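Meso-diaminopimelate dehydrogenase (Clostridium tetani, PDB 3WGY) belongs to the NADP-dependent dehydrogenases that oxidatively deaminate meso-2,6-diaminopimelate, and is here an engineered variant with the 2-oxo acid 4-methyl-2-oxovalerate bound. Local coordinates at residues G18-M29 with E278-R289; K141-G149 with Q188-H197. The protein carries 6 engineered substitutions. All coordinates share one frame; numbering follows the deposited sequence.

Contact 1. Residues G18-M29 with E278-R289; sequences GVEKAIKQNDDM and EFTSSVLVAYSR
R289 and D28 meet side-on in a two-pronged salt bridge: NE of R289 gives its hydrogen to OD2 of D28 at 2.9 Å, while NH2 of R289 reaches OD1 of D28. Both carboxylate oxygens are used on their syn sides, and the two flat groups lie within 11° of coplanar. The same NH2 also donates to OD1 of N26 at 2.8 Å, so two acceptors grip one nitrogen and fix the rotation of the guanidinium. N26 is itself tied back within its own segment, its ND2 reaching O of A22 from above the carbonyl plane; that oxygen also accepts from the backbone N of Q25 on the other face.

Apolar contacts centre on V285, whose two methyls face different partners. With CG1 anti to the backbone N (chi1 174°), that branch meets SD of M29 at 3.4 Å, and CG2 rests against CB of A22 at 3.6 Å with V19 and I23 close by. The extended M29 chain carries CE over one face of the R289 guanidinium, 3.5 Å from NH2 of R289.

Where the helices come nearest, G18 has no side chain, and CB of S281 sits 3.3 Å from C of G18; the S281 hydroxyl turns to the backbone O of A277 and I15. One water joins the carbonyls of G18 and E278. At the exposed end, OE2 of E278 lies near the K21 ammonium, beyond salt-bridge range, while OE1 of the same glutamate hydrogen-bonds to OG1 of T259 of the second subunit.

The axes of 18-23 and 278-289 cross at -58°, 8.1 Å apart. Helix 276-296 thus lies against the first helix of the Rossmann-type domain, V19 and L284 both reach I67 of strand 65-68, and helix 123-138 packs against F279 and Y287.

Contact 2. Residues K141-G149 with Q188-H197; sequences KGKTHTFWG and QCDFTTREKH
F147 and H197 anchor the close-packed end, joined by W148 in an aromatic cluster. The backbone N of W148 donates to NE2 of H197 at 3.1 Å, nearly in the imidazole plane, which fixes the turn of that ring. Over one face of F147 comes the K196 chain, its CE 4.2 Å from the ring centroid and almost on the normal, a CH-pi contact. A bend at chi3 (66°) takes K196 past the ring, so that its NZ bonds to O of T146 at 2.9 Å. A179 and L180 of helix 177-184 also touch F147, and D124 takes the indole N-H of W148.

Midway, F191 turns its edge to the face of H145 in a T-shaped pair, with planes at 63° and centroids 4.9 Å apart. The carbonyl O of C189 lies at the edge of the imidazole, 3.2 Å from CE1 of H145. Here too, one water links ND1 of H145 to NZ of K196 and another joins N of T146 to that lysine.

Toward Q188 the contact opens out. A third water lies at NE2 of H145, and K143, partly exposed, reaches across with its chain straight as far as CE, its NZ making a salt bridge to OD1 of D190 at 2.9 Å.

The K196 ammonium therefore has a carbonyl and two waters as partners, consistent with a charged lysine held at the strand edge. Loop 188-192 is held by side chains, not by sheet pairing. NE2 of H197 acts as acceptor, consistent with a neutral ring protonated on ND1.

From the N terminus, the chain passes through 18-29, the latter part of helix 14-23 and the turns after it, in the Rossmann-type domain, and completes most of the parallel sheet before it reaches 141-149. Contact 2 then closes a short loop of 38 residues, bringing 188-197 back beside the edge strand 142-147 and joining the three-stranded antiparallel sheet to the start of strand 197-205 in the mixed sheet. Only later does helix 276-296 return to 18-29, so contact 1 closes a far longer loop with contact 2 nested inside it. The two do not touch: their centres are 32 Å apart, on opposite sides of the chain's centre.

Contact 1. Residues G18-M29 with E278-R289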
loop_
_atom_site.group_PDB
_atom_site.type_symbol
_atom_site.label_atom_id
_atom_site.label_comp_id
_atom_site.label_asym_id
_atom_site.label_seq_id
_atom_site.Cartn_x
_atom_site.Cartn_y
_atom_site.Cartn_z
ATOM N N GLY B 18 -5.607 10.828 -20.952
ATOM C CA GLY B 18 -6.040 10.084 -19.781
ATOM C C GLY B 18 -6.248 11.000 -18.588
ATOM O O GLY B 18 -7.164 10.796 -17.786
ATOM N N VAL B 19 -5.393 12.012 -18.466
ATOM C CA VAL B 19 -5.492 12.963 -17.365
ATOM C C VAL B 19 -6.768 13.784 -17.496
ATOM O O VAL B 19 -7.481 14.001 -16.514
ATOM C CB VAL B 19 -4.282 13.916 -17.340
ATOM C CG1 VAL B 19 -4.511 15.027 -16.330
ATOM C CG2 VAL B 19 -3.032 13.141 -16.978
ATOM N N GLU B 20 -7.049 14.244 -18.714
ATOM C CA GLU B 20 -8.246 15.034 -18.957
ATOM C C GLU B 20 -9.468 14.236 -18.532
ATOM O O GLU B 20 -10.390 14.771 -17.922
ATOM C CB GLU B 20 -8.360 15.399 -20.440
ATOM C CG GLU B 20 -9.711 15.990 -20.830
ATOM C CD GLU B 20 -9.757 16.417 -22.282
ATOM O OE1 GLU B 20 -9.343 15.621 -23.157
ATOM O OE2 GLU B 20 -10.213 17.544 -22.545
ATOM N N LYS B 21 -9.465 12.947 -18.858
ATOM C CA LYS B 21 -10.570 12.067 -18.503
ATOM C C LYS B 21 -10.722 11.916 -16.997
ATOM O O LYS B 21 -11.812 12.086 -16.455
ATOM C CB LYS B 21 -10.375 10.686 -19.134
ATOM C CG LYS B 21 -11.215 10.480 -20.367
ATOM C CD LYS B 21 -10.775 9.278 -21.183
ATOM C CE LYS B 21 -11.021 9.565 -22.662
ATOM N NZ LYS B 21 -10.883 8.376 -23.547
ATOM N N ALA B 22 -9.626 11.600 -16.325
ATOM C CA ALA B 22 -9.659 11.411 -14.886
ATOM C C ALA B 22 -10.140 12.652 -14.136
ATOM O O ALA B 22 -10.830 12.540 -13.121
ATOM C CB ALA B 22 -8.285 10.997 -14.389
ATOM N N ILE B 23 -9.781 13.831 -14.630
ATOM C CA ILE B 23 -10.193 15.056 -13.973
ATOM C C ILE B 23 -11.714 15.151 -13.927
ATOM O O ILE B 23 -12.266 15.824 -13.064
ATOM C CB ILE B 23 -9.598 16.296 -14.677
ATOM C CG1 ILE B 23 -8.087 16.343 -14.445
ATOM C CG2 ILE B 23 -10.225 17.563 -14.128
ATOM C CD1 ILE B 23 -7.395 17.475 -15.154
ATOM N N LYS B 24 -12.390 14.461 -14.841
ATOM C CA LYS B 24 -13.852 14.466 -14.875
ATOM C C LYS B 24 -14.427 13.646 -13.719
ATOM O O LYS B 24 -15.581 13.845 -13.323
ATOM C CB LYS B 24 -14.365 13.899 -16.203
ATOM C CG LYS B 24 -13.987 14.718 -17.436
ATOM C CD LYS B 24 -14.470 14.028 -18.706
ATOM C CE LYS B 24 -14.117 14.830 -19.950
ATOM N NZ LYS B 24 -14.811 16.150 -19.977
ATOM N N GLN B 25 -13.621 12.722 -13.192
ATOM C CA GLN B 25 -14.032 11.878 -12.070
ATOM C C GLN B 25 -13.727 12.561 -10.734
ATOM O O GLN B 25 -13.937 11.976 -9.675
ATOM C CB GLN B 25 -13.301 10.524 -12.102
ATOM C CG GLN B 25 -13.500 9.705 -13.365
ATOM C CD GLN B 25 -12.945 8.292 -13.243
ATOM O OE1 GLN B 25 -11.816 8.086 -12.783
ATOM N NE2 GLN B 25 -13.735 7.308 -13.667
ATOM N N ASN B 26 -13.236 13.796 -10.789
ATOM C CA ASN B 26 -12.883 14.530 -9.578
ATOM C C ASN B 26 -13.583 15.881 -9.455
ATOM O O ASN B 26 -13.086 16.906 -9.926
ATOM C CB ASN B 26 -11.368 14.715 -9.528
ATOM C CG ASN B 26 -10.628 13.391 -9.413
ATOM O OD1 ASN B 26 -10.276 12.951 -8.317
ATOM N ND2 ASN B 26 -10.406 12.743 -10.545
ATOM N N ASP B 27 -14.735 15.867 -8.796
ATOM C CA ASP B 27 -15.544 17.062 -8.594
ATOM C C ASP B 27 -14.832 18.286 -8.020
ATOM O O ASP B 27 -15.301 19.407 -8.202
ATOM C CB ASP B 27 -16.750 16.722 -7.713
ATOM C CG ASP B 27 -17.746 15.814 -8.413
ATOM O OD1 ASP B 27 -18.290 16.230 -9.461
ATOM O OD2 ASP B 27 -17.983 14.687 -7.924
ATOM N N ASP B 28 -13.714 18.098 -7.330
ATOM C CA ASP B 28 -13.008 19.245 -6.762
ATOM C C ASP B 28 -11.940 19.826 -7.691
ATOM O O ASP B 28 -11.200 20.742 -7.313
ATOM C CB ASP B 28 -12.389 18.867 -5.418
ATOM C CG ASP B 28 -11.256 17.869 -5.550
ATOM O OD1 ASP B 28 -11.312 17.014 -6.456
ATOM O OD2 ASP B 28 -10.320 17.938 -4.724
ATOM N N MET B 29 -11.869 19.307 -8.911
ATOM C CA MET B 29 -10.886 19.791 -9.879
ATOM C C MET B 29 -11.515 20.339 -11.146
ATOM O O MET B 29 -12.642 19.989 -11.509
ATOM C CB MET B 29 -9.925 18.676 -10.269
ATOM C CG MET B 29 -8.987 18.260 -9.176
ATOM S SD MET B 29 -7.990 16.877 -9.746
ATOM C CE MET B 29 -7.294 16.310 -8.190
ATOM N N GLU B 278 -4.340 5.046 -18.613
ATOM C CA GLU B 278 -5.384 5.708 -17.847
ATOM C C GLU B 278 -5.179 5.541 -16.342
ATOM O O GLU B 278 -5.642 6.363 -15.543
ATOM C CB GLU B 278 -6.754 5.174 -18.250
ATOM C CG GLU B 278 -7.065 5.387 -19.718
ATOM C CD GLU B 278 -8.550 5.404 -19.986
ATOM O OE1 GLU B 278 -9.238 4.413 -19.653
ATOM O OE2 GLU B 278 -9.029 6.422 -20.522
ATOM N N PHE B 279 -4.482 4.482 -15.948
ATOM C CA PHE B 279 -4.243 4.273 -14.533
ATOM C C PHE B 279 -3.167 5.252 -14.100
ATOM O O PHE B 279 -3.290 5.907 -13.071
ATOM C CB PHE B 279 -3.785 2.852 -14.249
ATOM C CG PHE B 279 -3.591 2.578 -12.787
ATOM C CD1 PHE B 279 -4.689 2.375 -11.953
ATOM C CD2 PHE B 279 -2.321 2.574 -12.233
ATOM C CE1 PHE B 279 -4.520 2.168 -10.581
ATOM C CE2 PHE B 279 -2.138 2.371 -10.861
ATOM C CZ PHE B 279 -3.240 2.167 -10.036
ATOM N N THR B 280 -2.108 5.344 -14.893
ATOM C CA THR B 280 -1.028 6.277 -14.604
ATOM C C THR B 280 -1.630 7.676 -14.483
ATOM O O THR B 280 -1.268 8.449 -13.598
ATOM C CB THR B 280 0.007 6.295 -15.739
ATOM O OG1 THR B 280 0.575 4.990 -15.877
ATOM C CG2 THR B 280 1.109 7.305 -15.432
ATOM N N SER B 281 -2.555 7.986 -15.382
ATOM C CA SER B 281 -3.230 9.281 -15.381
ATOM C C SER B 281 -4.026 9.522 -14.100
ATOM O O SER B 281 -4.027 10.633 -13.561
ATOM C CB SER B 281 -4.164 9.385 -16.585
ATOM O OG SER B 281 -3.428 9.426 -17.788
ATOM N N SER B 282 -4.716 8.490 -13.620
ATOM C CA SER B 282 -5.500 8.620 -12.394
ATOM C C SER B 282 -4.568 8.894 -11.229
ATOM O O SER B 282 -4.880 9.690 -10.342
ATOM C CB SER B 282 -6.291 7.342 -12.104
ATOM O OG SER B 282 -7.330 7.178 -13.038
ATOM N N VAL B 283 -3.424 8.219 -11.230
ATOM C CA VAL B 283 -2.455 8.404 -10.176
ATOM C C VAL B 283 -1.953 9.842 -10.246
ATOM O O VAL B 283 -1.865 10.534 -9.225
ATOM C CB VAL B 283 -1.255 7.428 -10.329
ATOM C CG1 VAL B 283 -0.182 7.766 -9.308
ATOM C CG2 VAL B 283 -1.738 5.977 -10.154
ATOM N N LEU B 284 -1.641 10.296 -11.460
ATOM C CA LEU B 284 -1.152 11.662 -11.637
ATOM C C LEU B 284 -2.153 12.668 -11.072
ATOM O O LEU B 284 -1.777 13.591 -10.343
ATOM C CB LEU B 284 -0.884 11.958 -13.122
ATOM C CG LEU B 284 0.375 11.305 -13.717
ATOM C CD1 LEU B 284 0.447 11.567 -15.224
ATOM C CD2 LEU B 284 1.603 11.871 -13.016
ATOM N N VAL B 285 -3.424 12.483 -11.399
ATOM C CA VAL B 285 -4.464 13.381 -10.917
ATOM C C VAL B 285 -4.577 13.382 -9.395
ATOM O O VAL B 285 -4.633 14.450 -8.785
ATOM C CB VAL B 285 -5.830 13.024 -11.517
ATOM C CG1 VAL B 285 -6.921 13.895 -10.888
ATOM C CG2 VAL B 285 -5.790 13.232 -13.027
ATOM N N ALA B 286 -4.609 12.201 -8.779
ATOM C CA ALA B 286 -4.721 12.121 -7.327
ATOM C C ALA B 286 -3.573 12.863 -6.649
ATOM O O ALA B 286 -3.778 13.598 -5.670
ATOM C CB ALA B 286 -4.742 10.678 -6.876
ATOM N N TYR B 287 -2.363 12.666 -7.166
ATOM C CA TYR B 287 -1.197 13.331 -6.606
ATOM C C TYR B 287 -1.224 14.841 -6.847
ATOM O O TYR B 287 -0.548 15.594 -6.149
ATOM C CB TYR B 287 0.085 12.700 -7.148
ATOM C CG TYR B 287 0.545 11.555 -6.270
ATOM C CD1 TYR B 287 1.280 11.798 -5.108
ATOM C CD2 TYR B 287 0.147 10.244 -6.534
ATOM C CE1 TYR B 287 1.600 10.768 -4.221
ATOM C CE2 TYR B 287 0.462 9.202 -5.653
ATOM C CZ TYR B 287 1.181 9.475 -4.496
ATOM O OH TYR B 287 1.437 8.471 -3.588
ATOM N N SER B 288 -2.021 15.282 -7.818
ATOM C CA SER B 288 -2.147 16.713 -8.084
ATOM C C SER B 288 -2.860 17.342 -6.902
ATOM O O SER B 288 -2.549 18.463 -6.505
ATOM C CB SER B 288 -2.954 16.973 -9.355
ATOM O OG SER B 288 -2.128 16.822 -10.490
ATOM N N ARG B 289 -3.820 16.611 -6.344
ATOM C CA ARG B 289 -4.564 17.104 -5.196
ATOM C C ARG B 289 -3.601 17.296 -4.033
ATOM O O ARG B 289 -3.690 18.279 -3.301
ATOM C CB ARG B 289 -5.668 16.120 -4.788
ATOM C CG ARG B 289 -6.461 16.593 -3.569
ATOM C CD ARG B 289 -7.639 15.692 -3.232
ATOM N NE ARG B 289 -8.623 15.608 -4.311
ATOM C CZ ARG B 289 -8.694 14.620 -5.193
ATOM N NH1 ARG B 289 -7.835 13.606 -5.138
ATOM N NH2 ARG B 289 -9.623 14.650 -6.136
HETATM O O HOH W 1 -7.646 8.254 -16.506
HETATM O O HOH W 2 -9.964 8.069 -15.033
#

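Contact 2. Residues K141-G149 with Q188-H197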
loop_
_atom_site.group_PDB
_atom_site.type_symbol
_atom_site.label_atom_id
_atom_site.label_comp_id
_atom_site.label_asym_id
_atom_site.label_seq_id
_atom_site.Cartn_x
_atom_site.Cartn_y
_atom_site.Cartn_z
ATOM N N LYS B 141 14.058 -7.649 7.809
ATOM C CA LYS B 141 14.752 -8.881 7.470
ATOM C C LYS B 141 13.855 -9.654 6.506
ATOM O O LYS B 141 12.768 -10.105 6.863
ATOM C CB LYS B 141 15.026 -9.707 8.728
ATOM C CG LYS B 141 15.812 -8.965 9.804
ATOM C CD LYS B 141 17.157 -8.472 9.289
ATOM C CE LYS B 141 17.933 -7.754 10.386
ATOM N NZ LYS B 141 19.289 -7.326 9.935
ATOM N N GLY B 142 14.314 -9.783 5.273
ATOM C CA GLY B 142 13.538 -10.484 4.270
ATOM C C GLY B 142 13.966 -10.040 2.886
ATOM O O GLY B 142 14.978 -9.347 2.741
ATOM N N LYS B 143 13.199 -10.421 1.870
ATOM C CA LYS B 143 13.524 -10.071 0.495
ATOM C C LYS B 143 12.364 -9.410 -0.239
ATOM O O LYS B 143 11.203 -9.737 0.002
ATOM C CB LYS B 143 13.946 -11.334 -0.270
ATOM C CG LYS B 143 15.202 -12.021 0.279
ATOM C CD LYS B 143 15.570 -13.268 -0.521
ATOM C CE LYS B 143 16.849 -13.938 0.004
ATOM N NZ LYS B 143 18.062 -13.067 -0.134
ATOM N N THR B 144 12.676 -8.468 -1.124
ATOM C CA THR B 144 11.637 -7.806 -1.902
ATOM C C THR B 144 11.695 -8.334 -3.321
ATOM O O THR B 144 12.779 -8.511 -3.881
ATOM C CB THR B 144 11.829 -6.283 -1.977
ATOM O OG1 THR B 144 11.849 -5.736 -0.656
ATOM C CG2 THR B 144 10.695 -5.656 -2.766
ATOM N N HIS B 145 10.527 -8.570 -3.904
ATOM C CA HIS B 145 10.445 -9.066 -5.263
ATOM C C HIS B 145 9.436 -8.262 -6.079
ATOM O O HIS B 145 8.246 -8.241 -5.752
ATOM C CB HIS B 145 10.026 -10.535 -5.256
ATOM C CG HIS B 145 11.000 -11.442 -4.567
ATOM N ND1 HIS B 145 12.309 -11.578 -4.982
ATOM C CD2 HIS B 145 10.850 -12.273 -3.508
ATOM C CE1 HIS B 145 12.923 -12.456 -4.209
ATOM N NE2 HIS B 145 12.061 -12.892 -3.309
ATOM N N THR B 146 9.906 -7.591 -7.127
ATOM C CA THR B 146 9.005 -6.845 -7.987
ATOM C C THR B 146 8.931 -7.554 -9.338
ATOM O O THR B 146 9.957 -7.918 -9.920
ATOM C CB THR B 146 9.467 -5.390 -8.230
ATOM O OG1 THR B 146 9.635 -4.715 -6.978
ATOM C CG2 THR B 146 8.423 -4.640 -9.036
ATOM N N PHE B 147 7.714 -7.769 -9.816
ATOM C CA PHE B 147 7.486 -8.415 -11.110
ATOM C C PHE B 147 6.652 -7.447 -11.941
ATOM O O PHE B 147 5.784 -6.758 -11.408
ATOM C CB PHE B 147 6.705 -9.720 -10.948
ATOM C CG PHE B 147 7.439 -10.798 -10.197
ATOM C CD1 PHE B 147 7.677 -10.683 -8.839
ATOM C CD2 PHE B 147 7.846 -11.960 -10.848
ATOM C CE1 PHE B 147 8.305 -11.711 -8.130
ATOM C CE2 PHE B 147 8.474 -12.994 -10.149
ATOM C CZ PHE B 147 8.701 -12.867 -8.787
ATOM N N TRP B 148 6.854 -7.348 -13.182
ATOM C CA TRP B 148 6.060 -6.460 -14.009
ATOM C C TRP B 148 5.128 -7.321 -14.865
ATOM O O TRP B 148 5.556 -7.972 -15.818
ATOM C CB TRP B 148 6.988 -5.563 -14.830
ATOM C CG TRP B 148 7.747 -4.606 -13.927
ATOM C CD1 TRP B 148 7.307 -3.396 -13.455
ATOM C CD2 TRP B 148 9.022 -4.835 -13.304
ATOM N NE1 TRP B 148 8.225 -2.861 -12.574
ATOM C CE2 TRP B 148 9.287 -3.723 -12.465
ATOM C CE3 TRP B 148 9.964 -5.873 -13.369
ATOM C CZ2 TRP B 148 10.457 -3.619 -11.699
ATOM C CZ3 TRP B 148 11.131 -5.770 -12.603
ATOM C CH2 TRP B 148 11.364 -4.648 -11.779
ATOM N N GLY B 149 3.858 -7.342 -14.444
ATOM C CA GLY B 149 2.793 -8.115 -15.072
ATOM C C GLY B 149 2.793 -8.063 -16.571
ATOM O O GLY B 149 3.579 -7.314 -17.153
ATOM N N GLN B 188 12.428 -18.102 1.530
ATOM C CA GLN B 188 13.272 -17.040 1.002
ATOM C C GLN B 188 14.161 -17.548 -0.122
ATOM O O GLN B 188 14.567 -18.709 -0.130
ATOM C CB GLN B 188 14.129 -16.438 2.122
ATOM C CG GLN B 188 13.582 -15.122 2.683
ATOM C CD GLN B 188 14.303 -14.663 3.951
ATOM O OE1 GLN B 188 14.215 -15.312 4.996
ATOM N NE2 GLN B 188 15.018 -13.542 3.858
ATOM N N CYS B 189 14.457 -16.672 -1.075
ATOM C CA CYS B 189 15.302 -17.028 -2.204
ATOM C C CYS B 189 15.520 -15.828 -3.103
ATOM O O CYS B 189 14.777 -14.847 -3.043
ATOM C CB CYS B 189 14.655 -18.143 -3.025
ATOM S SG CYS B 189 13.088 -17.655 -3.761
ATOM N N ASP B 190 16.559 -15.907 -3.924
ATOM C CA ASP B 190 16.872 -14.860 -4.873
ATOM C C ASP B 190 16.521 -15.495 -6.213
ATOM O O ASP B 190 16.672 -16.704 -6.387
ATOM C CB ASP B 190 18.359 -14.510 -4.805
ATOM C CG ASP B 190 18.787 -14.053 -3.419
ATOM O OD1 ASP B 190 18.330 -12.977 -2.982
ATOM O OD2 ASP B 190 19.573 -14.776 -2.764
ATOM N N PHE B 191 16.033 -14.697 -7.151
ATOM C CA PHE B 191 15.653 -15.237 -8.450
ATOM C C PHE B 191 16.613 -14.815 -9.547
ATOM O O PHE B 191 17.123 -13.697 -9.541
ATOM C CB PHE B 191 14.240 -14.770 -8.820
ATOM C CG PHE B 191 13.154 -15.385 -7.987
ATOM C CD1 PHE B 191 12.831 -16.730 -8.125
ATOM C CD2 PHE B 191 12.454 -14.619 -7.059
ATOM C CE1 PHE B 191 11.826 -17.308 -7.352
ATOM C CE2 PHE B 191 11.444 -15.186 -6.277
ATOM C CZ PHE B 191 11.130 -16.533 -6.423
ATOM N N THR B 192 16.866 -15.722 -10.484
ATOM C CA THR B 192 17.723 -15.413 -11.615
ATOM C C THR B 192 16.777 -14.716 -12.588
ATOM O O THR B 192 15.557 -14.900 -12.505
ATOM C CB THR B 192 18.261 -16.684 -12.295
ATOM O OG1 THR B 192 17.169 -17.410 -12.875
ATOM C CG2 THR B 192 18.982 -17.567 -11.290
ATOM N N THR B 193 17.322 -13.914 -13.496
ATOM C CA THR B 193 16.492 -13.207 -14.465
ATOM C C THR B 193 15.569 -14.179 -15.178
ATOM O O THR B 193 14.381 -13.908 -15.368
ATOM C CB THR B 193 17.348 -12.507 -15.524
ATOM O OG1 THR B 193 18.211 -11.557 -14.888
ATOM C CG2 THR B 193 16.465 -11.791 -16.523
ATOM N N ARG B 194 16.131 -15.321 -15.552
ATOM C CA ARG B 194 15.400 -16.348 -16.274
ATOM C C ARG B 194 14.238 -16.982 -15.514
ATOM O O ARG B 194 13.331 -17.553 -16.127
ATOM C CB ARG B 194 16.364 -17.448 -16.721
ATOM C CG ARG B 194 15.724 -18.437 -17.668
ATOM C CD ARG B 194 16.703 -19.480 -18.173
ATOM N NE ARG B 194 16.466 -19.747 -19.585
ATOM C CZ ARG B 194 16.895 -18.966 -20.573
ATOM N NH1 ARG B 194 17.600 -17.874 -20.306
ATOM N NH2 ARG B 194 16.599 -19.266 -21.826
ATOM N N GLU B 195 14.256 -16.890 -14.190
ATOM C CA GLU B 195 13.192 -17.479 -13.385
ATOM C C GLU B 195 12.014 -16.547 -13.105
ATOM O O GLU B 195 10.890 -17.018 -12.921
ATOM C CB GLU B 195 13.754 -17.975 -12.048
ATOM C CG GLU B 195 14.883 -18.988 -12.177
ATOM C CD GLU B 195 15.516 -19.326 -10.838
ATOM O OE1 GLU B 195 15.855 -18.389 -10.083
ATOM O OE2 GLU B 195 15.682 -20.526 -10.540
ATOM N N LYS B 196 12.264 -15.240 -13.077
ATOM C CA LYS B 196 11.220 -14.249 -12.779
ATOM C C LYS B 196 10.222 -13.921 -13.890
ATOM O O LYS B 196 9.020 -13.837 -13.632
ATOM C CB LYS B 196 11.849 -12.932 -12.306
ATOM C CG LYS B 196 12.568 -13.010 -10.972
ATOM C CD LYS B 196 13.107 -11.648 -10.553
ATOM C CE LYS B 196 11.984 -10.663 -10.258
ATOM N NZ LYS B 196 12.521 -9.317 -9.912
ATOM N N HIS B 197 10.717 -13.706 -15.107
ATOM C CA HIS B 197 9.850 -13.361 -16.228
ATOM C C HIS B 197 10.172 -14.113 -17.511
ATOM O O HIS B 197 11.329 -14.429 -17.788
ATOM C CB HIS B 197 9.942 -11.865 -16.569
ATOM C CG HIS B 197 9.712 -10.943 -15.410
ATOM N ND1 HIS B 197 10.687 -10.673 -14.471
ATOM C CD2 HIS B 197 8.636 -10.194 -15.067
ATOM C CE1 HIS B 197 10.223 -9.792 -13.602
ATOM N NE2 HIS B 197 8.982 -9.488 -13.939
HETATM O O HOH W 3 13.360 -10.311 -7.173
HETATM O O HOH W 4 11.738 -14.576 -1.130
HETATM O O HOH W 5 12.589 -7.323 -7.755
#